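Local coordinates for protein probable Thioesterase (Bartonella henselae, PDB 3HM0) that probably hydrolyses thioesters, perhaps of acyl-CoA, as a hot-dog-fold thioesterase assembled from four chains, at residues A41-A46 / R103-D108; E88-V93 / I145-E150; K114-R119 / F126-I131. All blocks are in the same frame, centred on the assembly; numbering follows the deposited sequence.

Contact 1: residues A41-A46 / R103-D108; sequences ARVYVA and RPAQID
V43 and D108 mark the closest backbone approach, with CA atoms 4.8 Å apart in a near-perpendicular crossing of two segments of one chain, 87° between their touching parts, and not a strand pairing. One backbone bond spans it, from D108 N to V43 O (2.8 Å), and a water also donates to V43 O. A second comes from a side chain. R42 folds back through its CB-CG and CG-CD bonds, which carries the guanidinium over to D108, and NH1 donates to D108 O at 3.1 Å with an almost straight N-H...O angle of 173°; the acceptor lies at the edge of the guanidinium, in its plane. The carboxylate of D108 is not gripped by R42. It points to R72 of the second subunit, a salt bridge whose detail is doubtful because OD1 is less surely placed.

In the hot-dog fold, 41-46 ends the first strand, 37-42, and leads toward the central helix 58-72, while 103-108 belongs to the connection between strands 90-101 and 110-120. In several relatives of the 4-hydroxybenzoyl-CoA thioesterase type a catalytic aspartate follows the first strand, so the crossing is probably close to where an active site would be expected.

Van der Waals contacts complete the crossing. V43 points at the connection, its CB 3.5 Å from Q106 O; apolar pairs join its CG2 to A105 CB (4.3 Å) and its CG1 to I107 CD1. I107 holds CG1 opposite its own backbone N (chi1 -172°), and its terminal CD1 reaches the peptide joining Y44 to V45, 3.5 Å from V45 N. The same methyl lies 4.1 Å from V45 CG2, those two side chains running alongside each other. Y44 faces the other way, its OH bonded to E69 of the second subunit.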
loop_
_atom_site.group_PDB
_atom_site.type_symbol
_atom_site.label_atom_id
_atom_site.label_comp_id
_atom_site.label_asym_id
_atom_site.label_seq_id
_atom_site.Cartn_x
_atom_site.Cartn_y
_atom_site.Cartn_z
ATOM N N ALA A 41 -2.860 -11.404 -12.905
ATOM C CA ALA A 41 -2.514 -11.339 -11.493
ATOM C C ALA A 41 -3.679 -11.853 -10.675
ATOM O O ALA A 41 -4.839 -11.711 -11.067
ATOM C CB ALA A 41 -2.131 -9.913 -11.070
ATOM N N ARG A 42 -3.343 -12.472 -9.556
ATOM C CA ARG A 42 -4.302 -12.999 -8.598
ATOM C C ARG A 42 -4.638 -11.927 -7.536
ATOM O O ARG A 42 -3.833 -11.044 -7.249
ATOM C CB ARG A 42 -3.685 -14.242 -7.933
ATOM C CG ARG A 42 -4.615 -15.023 -6.998
ATOM C CD ARG A 42 -5.627 -15.815 -7.787
ATOM N NE ARG A 42 -4.998 -16.903 -8.527
ATOM C CZ ARG A 42 -5.657 -17.895 -9.115
ATOM N NH1 ARG A 42 -6.981 -17.945 -9.072
ATOM N NH2 ARG A 42 -4.978 -18.850 -9.742
ATOM N N VAL A 43 -5.834 -12.004 -6.967
ATOM C CA VAL A 43 -6.211 -11.105 -5.891
ATOM C C VAL A 43 -6.006 -11.825 -4.569
ATOM O O VAL A 43 -6.536 -12.914 -4.348
ATOM C CB VAL A 43 -7.680 -10.680 -5.981
ATOM C CG1 VAL A 43 -8.120 -9.995 -4.688
ATOM C CG2 VAL A 43 -7.937 -9.799 -7.234
ATOM N N TYR A 44 -5.253 -11.180 -3.692
ATOM C CA TYR A 44 -4.950 -11.680 -2.379
ATOM C C TYR A 44 -5.597 -10.804 -1.307
ATOM O O TYR A 44 -6.194 -9.775 -1.629
ATOM C CB TYR A 44 -3.433 -11.681 -2.221
ATOM C CG TYR A 44 -2.733 -12.570 -3.209
ATOM C CD1 TYR A 44 -2.663 -13.954 -3.003
ATOM C CD2 TYR A 44 -2.146 -12.043 -4.359
ATOM C CE1 TYR A 44 -2.012 -14.791 -3.915
ATOM C CE2 TYR A 44 -1.502 -12.874 -5.288
ATOM C CZ TYR A 44 -1.434 -14.241 -5.046
ATOM O OH TYR A 44 -0.796 -15.060 -5.934
ATOM N N VAL A 45 -5.475 -11.193 -0.033
ATOM C CA VAL A 45 -6.126 -10.449 1.045
ATOM C C VAL A 45 -5.725 -8.961 1.045
ATOM O O VAL A 45 -6.556 -8.071 1.275
ATOM C CB VAL A 45 -5.934 -11.119 2.438
ATOM C CG1 VAL A 45 -6.542 -10.248 3.562
ATOM C CG2 VAL A 45 -6.566 -12.526 2.465
ATOM N N ALA A 46 -4.447 -8.708 0.758
ATOM C CA ALA A 46 -3.873 -7.374 0.705
ATOM C C ALA A 46 -4.655 -6.454 -0.239
ATOM O O ALA A 46 -4.730 -5.247 -0.026
ATOM C CB ALA A 46 -2.438 -7.461 0.278
ATOM N N ARG A 103 -17.349 -3.105 -12.238
ATOM C CA ARG A 103 -17.665 -4.333 -11.560
ATOM C C ARG A 103 -16.515 -4.659 -10.643
ATOM O O ARG A 103 -15.366 -4.287 -10.927
ATOM C CB ARG A 103 -17.799 -5.443 -12.570
ATOM C CG ARG A 103 -19.074 -5.411 -13.391
ATOM C CD ARG A 103 -19.279 -6.770 -14.063
ATOM N NE ARG A 103 -20.332 -6.721 -15.072
ATOM C CZ ARG A 103 -20.251 -6.080 -16.245
ATOM N NH1 ARG A 103 -19.154 -5.391 -16.601
ATOM N NH2 ARG A 103 -21.293 -6.126 -17.079
ATOM N N PRO A 104 -16.803 -5.367 -9.540
ATOM C CA PRO A 104 -15.766 -5.591 -8.550
ATOM C C PRO A 104 -14.982 -6.891 -8.763
ATOM O O PRO A 104 -15.538 -7.885 -9.248
ATOM C CB PRO A 104 -16.561 -5.642 -7.249
ATOM C CG PRO A 104 -17.900 -6.194 -7.653
ATOM C CD PRO A 104 -18.123 -5.857 -9.094
ATOM N N ALA A 105 -13.697 -6.882 -8.409
ATOM C CA ALA A 105 -12.936 -8.129 -8.365
ATOM C C ALA A 105 -13.025 -8.724 -6.979
ATOM O O ALA A 105 -13.011 -8.003 -6.005
ATOM C CB ALA A 105 -11.504 -7.911 -8.762
ATOM N N GLN A 106 -13.139 -10.045 -6.907
ATOM C CA GLN A 106 -13.305 -10.763 -5.645
ATOM C C GLN A 106 -11.979 -11.391 -5.213
ATOM O O GLN A 106 -11.054 -11.548 -6.046
ATOM C CB GLN A 106 -14.346 -11.877 -5.799
ATOM C CG GLN A 106 -15.655 -11.495 -6.530
ATOM C CD GLN A 106 -16.639 -10.796 -5.617
ATOM O OE1 GLN A 106 -16.546 -10.908 -4.390
ATOM N NE2 GLN A 106 -17.587 -10.063 -6.202
ATOM N N ILE A 107 -11.899 -11.758 -3.926
ATOM C CA ILE A 107 -10.759 -12.489 -3.370
ATOM C C ILE A 107 -10.466 -13.707 -4.210
ATOM O O ILE A 107 -11.370 -14.419 -4.647
ATOM C CB ILE A 107 -10.994 -12.951 -1.903
ATOM C CG1 ILE A 107 -9.705 -13.546 -1.286
ATOM C CG2 ILE A 107 -12.111 -13.978 -1.828
ATOM C CD1 ILE A 107 -8.565 -12.547 -1.059
ATOM N N ASP A 108 -9.187 -13.931 -4.451
ATOM C CA ASP A 108 -8.758 -15.074 -5.249
ATOM C C ASP A 108 -9.067 -15.025 -6.744
ATOM O O ASP A 108 -8.658 -15.933 -7.460
ATOM C CB ASP A 108 -9.269 -16.395 -4.658
ATOM C CG ASP A 108 -8.240 -17.492 -4.750
ATOM O OD1 ASP A 108 -7.049 -17.150 -4.937
ATOM O OD2 ASP A 108 -8.597 -18.693 -4.625
HETATM O O HOH W 1 -5.653 -15.198 -2.715
#

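Contact 2: residues E88-V93 / I145-E150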
loop_
_atom_site.group_PDB
_atom_site.type_symbol
_atom_site.label_atom_id
_atom_site.label_comp_id
_atom_site.label_asym_id
_atom_site.label_seq_id
_atom_site.Cartn_x
_atom_site.Cartn_y
_atom_site.Cartn_z
ATOM N N GLU A 88 21.346 10.655 -17.968
ATOM C CA GLU A 88 20.786 11.006 -16.660
ATOM C C GLU A 88 19.756 9.954 -16.246
ATOM O O GLU A 88 19.305 9.159 -17.071
ATOM C CB GLU A 88 20.162 12.414 -16.673
ATOM C CG GLU A 88 19.540 12.821 -18.005
ATOM C CD GLU A 88 18.663 14.073 -17.919
ATOM O OE1 GLU A 88 18.787 14.865 -16.948
ATOM O OE2 GLU A 88 17.852 14.259 -18.846
ATOM N N LYS A 89 19.383 9.952 -14.970
ATOM C CA LYS A 89 18.363 9.037 -14.483
ATOM C C LYS A 89 16.989 9.518 -14.928
ATOM O O LYS A 89 16.723 10.717 -14.964
ATOM C CB LYS A 89 18.423 8.920 -12.971
ATOM C CG LYS A 89 19.799 8.597 -12.448
ATOM C CD LYS A 89 19.758 8.313 -10.964
ATOM C CE LYS A 89 21.050 7.689 -10.495
ATOM N NZ LYS A 89 21.240 8.025 -9.056
ATOM N N LEU A 90 16.126 8.575 -15.284
ATOM C CA LEU A 90 14.860 8.899 -15.926
ATOM C C LEU A 90 13.751 8.051 -15.357
ATOM O O LEU A 90 13.957 6.877 -15.089
ATOM C CB LEU A 90 14.951 8.715 -17.456
ATOM C CG LEU A 90 15.884 9.691 -18.193
ATOM C CD1 LEU A 90 16.147 9.260 -19.640
ATOM C CD2 LEU A 90 15.362 11.143 -18.115
ATOM N N PHE A 91 12.578 8.648 -15.168
ATOM C CA PHE A 91 11.455 7.953 -14.557
ATOM C C PHE A 91 10.196 8.277 -15.314
ATOM O O PHE A 91 9.994 9.402 -15.734
ATOM C CB PHE A 91 11.250 8.361 -13.088
ATOM C CG PHE A 91 12.468 8.197 -12.207
ATOM C CD1 PHE A 91 12.694 7.006 -11.520
ATOM C CD2 PHE A 91 13.362 9.243 -12.042
ATOM C CE1 PHE A 91 13.810 6.846 -10.686
ATOM C CE2 PHE A 91 14.485 9.108 -11.221
ATOM C CZ PHE A 91 14.712 7.901 -10.537
ATOM N N PHE A 92 9.348 7.275 -15.495
ATOM C CA PHE A 92 7.996 7.509 -15.955
ATOM C C PHE A 92 7.166 8.199 -14.871
ATOM O O PHE A 92 7.461 8.082 -13.668
ATOM C CB PHE A 92 7.353 6.211 -16.382
ATOM C CG PHE A 92 7.844 5.717 -17.693
ATOM C CD1 PHE A 92 7.816 6.538 -18.817
ATOM C CD2 PHE A 92 8.332 4.427 -17.823
ATOM C CE1 PHE A 92 8.262 6.075 -20.045
ATOM C CE2 PHE A 92 8.769 3.954 -19.058
ATOM C CZ PHE A 92 8.736 4.769 -20.163
ATOM N N VAL A 93 6.169 8.968 -15.305
ATOM C CA VAL A 93 5.265 9.644 -14.385
ATOM C C VAL A 93 3.892 9.654 -15.014
ATOM O O VAL A 93 3.735 9.965 -16.205
ATOM C CB VAL A 93 5.688 11.100 -14.098
ATOM C CG1 VAL A 93 4.720 11.768 -13.109
ATOM C CG2 VAL A 93 7.090 11.141 -13.525
ATOM N N ILE A 145 1.233 9.249 -19.708
ATOM C CA ILE A 145 2.552 9.046 -19.102
ATOM C C ILE A 145 3.606 9.971 -19.691
ATOM O O ILE A 145 3.784 10.007 -20.899
ATOM C CB ILE A 145 3.034 7.598 -19.341
ATOM C CG1 ILE A 145 1.889 6.582 -19.152
ATOM C CG2 ILE A 145 4.250 7.282 -18.493
ATOM C CD1 ILE A 145 1.593 6.182 -17.726
ATOM N N ALA A 146 4.301 10.708 -18.836
ATOM C CA ALA A 146 5.470 11.489 -19.230
ATOM C C ALA A 146 6.769 10.861 -18.699
ATOM O O ALA A 146 6.744 9.936 -17.862
ATOM C CB ALA A 146 5.350 12.913 -18.719
ATOM N N LEU A 147 7.900 11.398 -19.162
ATOM C CA LEU A 147 9.231 10.915 -18.802
ATOM C C LEU A 147 10.013 12.050 -18.164
ATOM O O LEU A 147 10.175 13.097 -18.782
ATOM C CB LEU A 147 9.964 10.406 -20.058
ATOM C CG LEU A 147 11.340 9.751 -19.838
ATOM C CD1 LEU A 147 11.218 8.532 -18.934
ATOM C CD2 LEU A 147 12.049 9.380 -21.163
ATOM N N ILE A 148 10.485 11.878 -16.936
ATOM C CA ILE A 148 11.187 12.971 -16.269
ATOM C C ILE A 148 12.500 12.540 -15.650
ATOM O O ILE A 148 12.707 11.359 -15.377
ATOM C CB ILE A 148 10.334 13.636 -15.164
ATOM C CG1 ILE A 148 10.055 12.656 -14.018
ATOM C CG2 ILE A 148 9.060 14.222 -15.734
ATOM C CD1 ILE A 148 9.626 13.334 -12.719
ATOM N N ASN A 149 13.374 13.512 -15.406
ATOM C CA ASN A 149 14.643 13.247 -14.742
ATOM C C ASN A 149 14.582 13.465 -13.231
ATOM O O ASN A 149 13.563 13.902 -12.698
ATOM C CB ASN A 149 15.771 14.042 -15.387
ATOM C CG ASN A 149 15.740 15.522 -15.039
ATOM O OD1 ASN A 149 14.813 16.017 -14.382
ATOM N ND2 ASN A 149 16.766 16.243 -15.484
ATOM N N GLU A 150 15.682 13.161 -12.554
ATOM C CA GLU A 150 15.776 13.190 -11.087
ATOM C C GLU A 150 15.311 14.526 -10.485
ATOM O O GLU A 150 14.918 14.599 -9.313
ATOM C CB GLU A 150 17.231 12.948 -10.710
ATOM C CG GLU A 150 17.502 12.019 -9.555
ATOM C CD GLU A 150 19.005 11.949 -9.288
ATOM O OE1 GLU A 150 19.781 12.039 -10.278
ATOM O OE2 GLU A 150 19.417 11.834 -8.104
#
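F91 pairs with I148 and V93 with A146 where strands 90-101 and 136-149 of the hot-dog sheet run antiparallel, 146° between their short axes; 90-101 is an outermost strand of the sheet within this chain. Both are hydrogen-bonded pairs, each closed by two reciprocal backbone bonds. F91 N reaches I148 O at 2.7 Å and I148 N returns to F91 O at 2.8 Å; V93 and A146 repeat the pattern with equally short bonds. Between them F92 and L147 form a non-hydrogen-bonded pair, at which F92 CA turns its hydrogen toward A146 O, a CA-H...O contact.

The apolar contacts divide between the two faces. On the face of F92 and L147, the F92 ring sits between two aliphatic neighbours: its CD1 is 3.7 Å from I145 CG2 and 3.9 Å from L147 CD1. This face is covered by helices, since F92 also touches L71 of helix 58-72 and L81 of helix 78-83. On the other face V93 and I148 cross at about a right angle. I148 swings CG1 between its own backbone N and carbonyl carbon (chi1 65°), bringing CG1 to 3.4 Å from V93 CG2, a tight fit. F91 shares that face and meets F50 of the fourth subunit edge-to-face.

Polar and charged side chains gather past the last well-formed pairs. K89 and E150 are oppositely charged, but NZ and OE2 remain 4.3 Å apart, beyond a salt bridge. E88 has its salt bridge to R155, through OE2. Its other oxygen, OE1, accepts from N149: ND2 donates at 2.9 Å with an angle of 176°, on the syn side but tilted out of the carboxylate plane, while OE1 lies in the amide plane of N149, the two flat groups standing nearly perpendicular.

Contact 3: residues K114-R119 / F126-I131; sequences KTRISR and FMEQYI
F126 faces both S118 and R119, a classic beta bulge in the hairpin of strands 110-120 and 124-133, which are neighbouring inner strands of the hot-dog sheet. The shift by one residue is visible in the bonding: F126 O accepts S118 N at 2.6 Å, whereas F126 N donates to R119 O at 2.8 Å. R119 N also points at F126 O, weakly. S118 OG sits between its own backbone N and carbonyl carbon (chi1 66°) and donates to F126 O at 3.1 Å, from 71° above the carbonyl plane, so S118 holds the oxygen from two directions. Farther along, R116 N to E128 O is only weak, and well-formed pairing returns at K114 and Y130, with K114 N bonded to Y130 O at 2.8 Å and the reverse bond from Y130 N.

On the face bearing F126, E128 and Y130, the R119 guanidinium sits over one face of the F126 ring, tilted against it, as a cation-pi pair, CZ 4.6 Å from the ring centroid and only 7° off its normal. R116 and E128 extend side by side. The salt bridge from R116 NH2 to E128 OE1 is long, 3.7 Å, with the oxygen at the guanidinium edge. The strongest polar partner of R116 lies outside: NH1 bonds N34 O; the guanidinium also makes a cation-pi contact with F36.

The opposite face turns to helix 58-72. M127 stretches along it until CE is 4.0 Å from I117 CG1, and both side chains also touch F70 of that helix. T115 and Q129 run alongside each other on this face, and Q129 NE2 donates to T115 OG1 at 2.7 Å. The helix then fixes the amide at both ends, NE2 also donating to F63 O while OE1 accepts from R67 NH1.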
loop_
_atom_site.group_PDB
_atom_site.type_symbol
_atom_site.label_atom_id
_atom_site.label_comp_id
_atom_site.label_asym_id
_atom_site.label_seq_id
_atom_site.Cartn_x
_atom_site.Cartn_y
_atom_site.Cartn_z
ATOM N N LYS A 114 -5.196 -5.786 -19.641
ATOM C CA LYS A 114 -4.933 -5.484 -21.048
ATOM C C LYS A 114 -4.393 -4.070 -21.240
ATOM O O LYS A 114 -4.980 -3.094 -20.785
ATOM C CB LYS A 114 -6.168 -5.744 -21.905
ATOM C CG LYS A 114 -6.585 -7.200 -21.858
ATOM C CD LYS A 114 -8.020 -7.434 -22.268
ATOM C CE LYS A 114 -8.121 -7.829 -23.731
ATOM N NZ LYS A 114 -7.465 -9.161 -23.998
ATOM N N THR A 115 -3.256 -3.981 -21.919
ATOM C CA THR A 115 -2.535 -2.735 -22.039
ATOM C C THR A 115 -2.042 -2.575 -23.469
ATOM O O THR A 115 -1.544 -3.532 -24.076
ATOM C CB THR A 115 -1.333 -2.717 -21.069
ATOM O OG1 THR A 115 -1.782 -2.967 -19.732
ATOM C CG2 THR A 115 -0.624 -1.397 -21.105
ATOM N N ARG A 116 -2.211 -1.376 -24.011
ATOM C CA ARG A 116 -1.539 -1.010 -25.240
ATOM C C ARG A 116 -1.306 0.493 -25.249
ATOM O O ARG A 116 -2.030 1.236 -24.588
ATOM C CB ARG A 116 -2.345 -1.444 -26.462
ATOM C CG ARG A 116 -3.624 -0.649 -26.676
ATOM C CD ARG A 116 -4.226 -0.966 -28.020
ATOM N NE ARG A 116 -5.581 -0.429 -28.203
ATOM C CZ ARG A 116 -6.273 -0.537 -29.339
ATOM N NH1 ARG A 116 -5.745 -1.156 -30.391
ATOM N NH2 ARG A 116 -7.494 -0.032 -29.429
ATOM N N ILE A 117 -0.278 0.933 -25.969
ATOM C CA ILE A 117 -0.085 2.342 -26.230
ATOM C C ILE A 117 -1.108 2.702 -27.302
ATOM O O ILE A 117 -1.396 1.895 -28.192
ATOM C CB ILE A 117 1.359 2.652 -26.678
ATOM C CG1 ILE A 117 2.295 2.648 -25.468
ATOM C CG2 ILE A 117 1.450 4.034 -27.345
ATOM C CD1 ILE A 117 3.769 2.680 -25.820
ATOM N N SER A 118 -1.706 3.878 -27.182
ATOM C CA SER A 118 -2.705 4.312 -28.147
ATOM C C SER A 118 -2.323 5.632 -28.836
ATOM O O SER A 118 -2.888 5.964 -29.884
ATOM C CB SER A 118 -4.080 4.424 -27.484
ATOM O OG SER A 118 -4.099 5.453 -26.509
ATOM N N ARG A 119 -1.382 6.376 -28.237
ATOM C CA ARG A 119 -0.848 7.623 -28.812
ATOM C C ARG A 119 0.558 7.905 -28.290
ATOM O O ARG A 119 0.798 7.871 -27.086
ATOM C CB ARG A 119 -1.777 8.809 -28.519
ATOM C CG ARG A 119 -1.565 10.087 -29.386
ATOM C CD ARG A 119 -2.869 10.953 -29.470
ATOM N NE ARG A 119 -3.809 10.632 -28.382
ATOM C CZ ARG A 119 -4.814 11.401 -27.956
ATOM N NH1 ARG A 119 -5.062 12.584 -28.521
ATOM N NH2 ARG A 119 -5.578 10.978 -26.946
ATOM N N PHE A 126 0.213 7.719 -24.398
ATOM C CA PHE A 126 -1.146 7.507 -23.923
ATOM C C PHE A 126 -1.533 6.024 -23.961
ATOM O O PHE A 126 -1.423 5.361 -25.005
ATOM C CB PHE A 126 -2.141 8.346 -24.745
ATOM C CG PHE A 126 -1.946 9.841 -24.612
ATOM C CD1 PHE A 126 -0.925 10.496 -25.302
ATOM C CD2 PHE A 126 -2.792 10.598 -23.798
ATOM C CE1 PHE A 126 -0.735 11.897 -25.164
ATOM C CE2 PHE A 126 -2.626 11.992 -23.665
ATOM C CZ PHE A 126 -1.599 12.644 -24.341
ATOM N N MET A 127 -1.985 5.507 -22.820
ATOM C CA MET A 127 -2.336 4.101 -22.727
ATOM C C MET A 127 -3.816 3.844 -22.425
ATOM O O MET A 127 -4.476 4.618 -21.703
ATOM C CB MET A 127 -1.431 3.391 -21.709
ATOM C CG MET A 127 -0.176 2.789 -22.311
ATOM S SD MET A 127 1.023 2.321 -21.040
ATOM C CE MET A 127 2.005 1.068 -21.848
ATOM N N GLU A 128 -4.331 2.758 -22.994
ATOM C CA GLU A 128 -5.676 2.292 -22.699
ATOM C C GLU A 128 -5.532 0.960 -22.003
ATOM O O GLU A 128 -5.041 -0.004 -22.600
ATOM C CB GLU A 128 -6.498 2.089 -23.975
ATOM C CG GLU A 128 -7.135 3.348 -24.552
ATOM C CD GLU A 128 -7.770 3.114 -25.944
ATOM O OE1 GLU A 128 -8.011 1.932 -26.331
ATOM O OE2 GLU A 128 -8.027 4.127 -26.644
ATOM N N GLN A 129 -5.983 0.892 -20.750
ATOM C CA GLN A 129 -5.847 -0.338 -19.969
ATOM C C GLN A 129 -7.192 -0.866 -19.550
ATOM O O GLN A 129 -8.094 -0.081 -19.300
ATOM C CB GLN A 129 -4.941 -0.114 -18.761
ATOM C CG GLN A 129 -3.564 0.379 -19.128
ATOM C CD GLN A 129 -2.586 0.231 -17.997
ATOM O OE1 GLN A 129 -2.354 1.188 -17.245
ATOM N NE2 GLN A 129 -2.004 -0.973 -17.853
ATOM N N TYR A 130 -7.311 -2.191 -19.475
ATOM C CA TYR A 130 -8.537 -2.864 -19.069
ATOM C C TYR A 130 -8.266 -3.976 -18.042
ATOM O O TYR A 130 -7.229 -4.651 -18.085
ATOM C CB TYR A 130 -9.278 -3.441 -20.296
ATOM C CG TYR A 130 -9.666 -2.399 -21.337
ATOM C CD1 TYR A 130 -10.843 -1.665 -21.216
ATOM C CD2 TYR A 130 -8.840 -2.135 -22.430
ATOM C CE1 TYR A 130 -11.187 -0.692 -22.153
ATOM C CE2 TYR A 130 -9.176 -1.165 -23.378
ATOM C CZ TYR A 130 -10.354 -0.448 -23.236
ATOM O OH TYR A 130 -10.686 0.519 -24.176
ATOM N N ILE A 131 -9.207 -4.169 -17.120
ATOM C CA ILE A 131 -9.117 -5.270 -16.182
ATOM C C ILE A 131 -10.363 -6.133 -16.253
ATOM O O ILE A 131 -11.464 -5.675 -15.970
ATOM C CB ILE A 131 -8.807 -4.807 -14.730
ATOM C CG1 ILE A 131 -7.401 -4.186 -14.667
ATOM C CG2 ILE A 131 -8.913 -5.994 -13.756
ATOM C CD1 ILE A 131 -7.043 -3.537 -13.379
#

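In the fold
From the N terminus, contact 1 opens at the end of the first strand and closes at 103-108, a loop that takes in helices 58-72 and 78-83 and strand 90-101. Contact 2 opens before that closure, at 88-93, and closes at 145-150, so the two cross along the chain. Contact 3 is a short hairpin closure that begins after contact 1 has closed and lies wholly within the span of contact 2. All three reach one sheet, whose outermost strands within this chain are 37-42, at contact 1, and 90-101, at contact 2, with contact 3 inside. The centres of contacts 1 and 2 are about 31 Å apart, on opposite sides of the chain's centre.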